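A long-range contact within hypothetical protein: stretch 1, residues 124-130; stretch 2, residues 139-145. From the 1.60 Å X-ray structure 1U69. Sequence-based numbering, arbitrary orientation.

Stretch 1, residues 124-130: VLSEAIA
Stretch 2 139-145: RAFEAMM

How are the two backbones placed before any side chain is considered? Residues 124-129 and 139-144 are both helical, each helix beginning earlier in the chain, with phi/psi close to -60/-45 through most of their length. Their axes approach to 9.1 Å, and their N-to-C directions differ by 133°, so the helices run obliquely antiparallel. The register is set by two CA pairs, Ala128 CA to Ala140 CA at 6.2 Å and Ile129 CA to Phe141 CA at 6.0 Å. Each helix satisfies its own backbone, as in Ile129 N to Leu125 O at 3.1 Å and Met144 N to Ala140 O at 2.9 Å. No hydrogen bond crosses between them; the contact is apolar packing that buries 250 Å², both sides summed.

What does the first turn of stretch 1 contribute? Val124, Ser126 and Glu127 are out of reach, which leaves Leu125 as the contact residue. Its CA-to-CB bond points sideways, but chi1 t (178°) and chi2 p (55°) bring the end of the side chain nearer the second helix. Both methyls pack on Met144, Leu125 CD2 3.8 Å from Met144 CG and Leu125 CD1 4.0 Å from Met144 CB, and both residues are buried. Leu125 CD1 also comes within 4.5 Å of Ala140 O.

Why do alanines meet where the backbones are so close? The CA-to-CB bonds of Ala128 and Ala140 both point toward the opposing stretch, and their methyls touch, Ala128 CB to Ala140 CB at 3.6 Å. A single carbon from each side spans the gap between the backbones, and with no polar side-chain group, both alanines suit this buried position.

How does Ile129 reach two partners at once? Its CA-to-CB bond is sideways, yet chi1 m (-72°) and chi2 t (161°) carry the end of the side chain nearer, and it has the largest area covered by the other stretch. Ile129 CD1 serves both partners, lying 3.7 Å from Met144 SE and 4.0 Å from Phe141 CD1, while Ile129 CG2 adds a second contact to the ring, 4.0 Å from Phe141 CD1, at the edge and near its plane. The CA-to-CB bond of Phe141 points sideways to stretch 1, with chi1 t (-160°) and chi2 90°. Met144 is a selenomethionine whose CA-to-CB bond points toward stretch 1; chi1 t (177°), chi2 t (-155°) and chi3 p (71°) lay its long, flexible chain past Leu125 and set the selenium against Ile129. Ala130 then leaves helical phi/psi at -97/6 and makes no contact.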

# COMPACT_ATOMS: atom_id res chain seq x y z
N VAL A 124 -3.76 -13.15 11.69
CA VAL A 124 -4.66 -14.23 12.14
C VAL A 124 -5.87 -13.68 12.90
O VAL A 124 -7.01 -14.13 12.71
CB VAL A 124 -3.87 -15.27 13.02
CG1 VAL A 124 -4.83 -16.22 13.76
CG2 VAL A 124 -2.88 -16.05 12.18
N LEU A 125 -5.63 -12.69 13.76
CA LEU A 125 -6.69 -12.06 14.54
C LEU A 125 -7.63 -11.23 13.68
O LEU A 125 -8.85 -11.33 13.80
CB LEU A 125 -6.07 -11.19 15.64
CG LEU A 125 -7.03 -10.42 16.55
CD1 LEU A 125 -8.04 -11.36 17.20
CD2 LEU A 125 -6.23 -9.65 17.58
N SER A 126 -7.07 -10.38 12.82
CA SER A 126 -7.89 -9.52 11.96
C SER A 126 -8.83 -10.31 11.06
O SER A 126 -10.00 -9.95 10.89
CB SER A 126 -6.99 -8.64 11.10
OG SER A 126 -6.30 -7.73 11.93
N GLU A 127 -8.32 -11.39 10.50
CA GLU A 127 -9.11 -12.24 9.62
C GLU A 127 -10.20 -12.99 10.38
O GLU A 127 -11.30 -13.16 9.88
CB GLU A 127 -8.20 -13.19 8.87
CG GLU A 127 -7.26 -12.47 7.93
CD GLU A 127 -6.36 -13.43 7.20
OE1 GLU A 127 -5.29 -13.80 7.75
OE2 GLU A 127 -6.74 -13.83 6.07
N ALA A 128 -9.89 -13.39 11.61
CA ALA A 128 -10.84 -14.09 12.47
C ALA A 128 -12.06 -13.23 12.78
O ALA A 128 -13.19 -13.70 12.66
CB ALA A 128 -10.16 -14.55 13.75
N ILE A 129 -11.84 -11.98 13.16
CA ILE A 129 -12.89 -11.05 13.56
C ILE A 129 -13.79 -10.59 12.41
O ILE A 129 -14.96 -10.23 12.63
CB ILE A 129 -12.24 -9.81 14.27
CG1 ILE A 129 -11.72 -10.22 15.65
CG2 ILE A 129 -13.22 -8.66 14.40
CD1 ILE A 129 -10.70 -9.25 16.21
N ALA A 130 -13.25 -10.59 11.20
CA ALA A 130 -13.98 -10.14 10.01
C ALA A 130 -14.60 -11.30 9.24
O ALA A 130 -15.16 -11.09 8.16
CB ALA A 130 -13.06 -9.33 9.10
N ARG A 139 -16.20 -15.61 18.85
CA ARG A 139 -15.33 -16.34 19.79
C ARG A 139 -13.93 -15.74 19.80
O ARG A 139 -13.35 -15.59 20.86
CB ARG A 139 -15.25 -17.83 19.45
CG ARG A 139 -16.47 -18.63 19.82
CD ARG A 139 -16.24 -20.14 19.72
NE ARG A 139 -15.90 -20.57 18.37
CZ ARG A 139 -16.78 -20.92 17.43
NH1 ARG A 139 -18.09 -20.88 17.66
NH2 ARG A 139 -16.34 -21.29 16.23
N ALA A 140 -13.41 -15.41 18.62
CA ALA A 140 -12.09 -14.81 18.51
C ALA A 140 -12.06 -13.45 19.19
O ALA A 140 -11.12 -13.13 19.91
CB ALA A 140 -11.71 -14.68 17.04
N PHE A 141 -13.10 -12.65 18.95
CA PHE A 141 -13.24 -11.32 19.56
C PHE A 141 -13.27 -11.41 21.07
O PHE A 141 -12.56 -10.66 21.75
CB PHE A 141 -14.51 -10.63 19.06
CG PHE A 141 -14.50 -9.12 19.25
CD1 PHE A 141 -14.01 -8.29 18.27
CD2 PHE A 141 -14.99 -8.55 20.42
CE1 PHE A 141 -13.99 -6.92 18.44
CE2 PHE A 141 -14.98 -7.18 20.60
CZ PHE A 141 -14.49 -6.36 19.60
N GLU A 142 -14.07 -12.32 21.59
CA GLU A 142 -14.16 -12.54 23.03
C GLU A 142 -12.83 -13.03 23.62
O GLU A 142 -12.48 -12.63 24.72
CB GLU A 142 -15.29 -13.52 23.36
CG GLU A 142 -16.68 -12.96 23.06
CD GLU A 142 -16.91 -11.59 23.67
OE1 GLU A 142 -16.65 -11.46 24.89
OE2 GLU A 142 -17.34 -10.64 22.96
N ALA A 143 -12.08 -13.83 22.88
CA ALA A 143 -10.77 -14.30 23.36
C ALA A 143 -9.73 -13.15 23.38
O ALA A 143 -8.96 -13.01 24.33
CB ALA A 143 -10.28 -15.45 22.52
N MSE A 144 -9.75 -12.32 22.35
CA MSE A 144 -8.89 -11.14 22.26
C MSE A 144 -9.10 -10.20 23.48
O MSE A 144 -8.15 -9.59 23.98
CB MSE A 144 -9.16 -10.44 20.93
CG MSE A 144 -8.42 -9.14 20.67
SE MSE A 144 -9.43 -8.06 19.43
CE MSE A 144 -10.88 -7.61 20.63
N MSE A 145 -10.34 -10.12 23.96
CA MSE A 145 -10.69 -9.28 25.11
C MSE A 145 -9.94 -9.66 26.40
O MSE A 145 -9.85 -8.84 27.32
CB MSE A 145 -12.20 -9.30 25.37
CG MSE A 145 -13.03 -8.50 24.37
SE MSE A 145 -12.59 -6.64 24.30
CE MSE A 145 -13.13 -6.09 26.11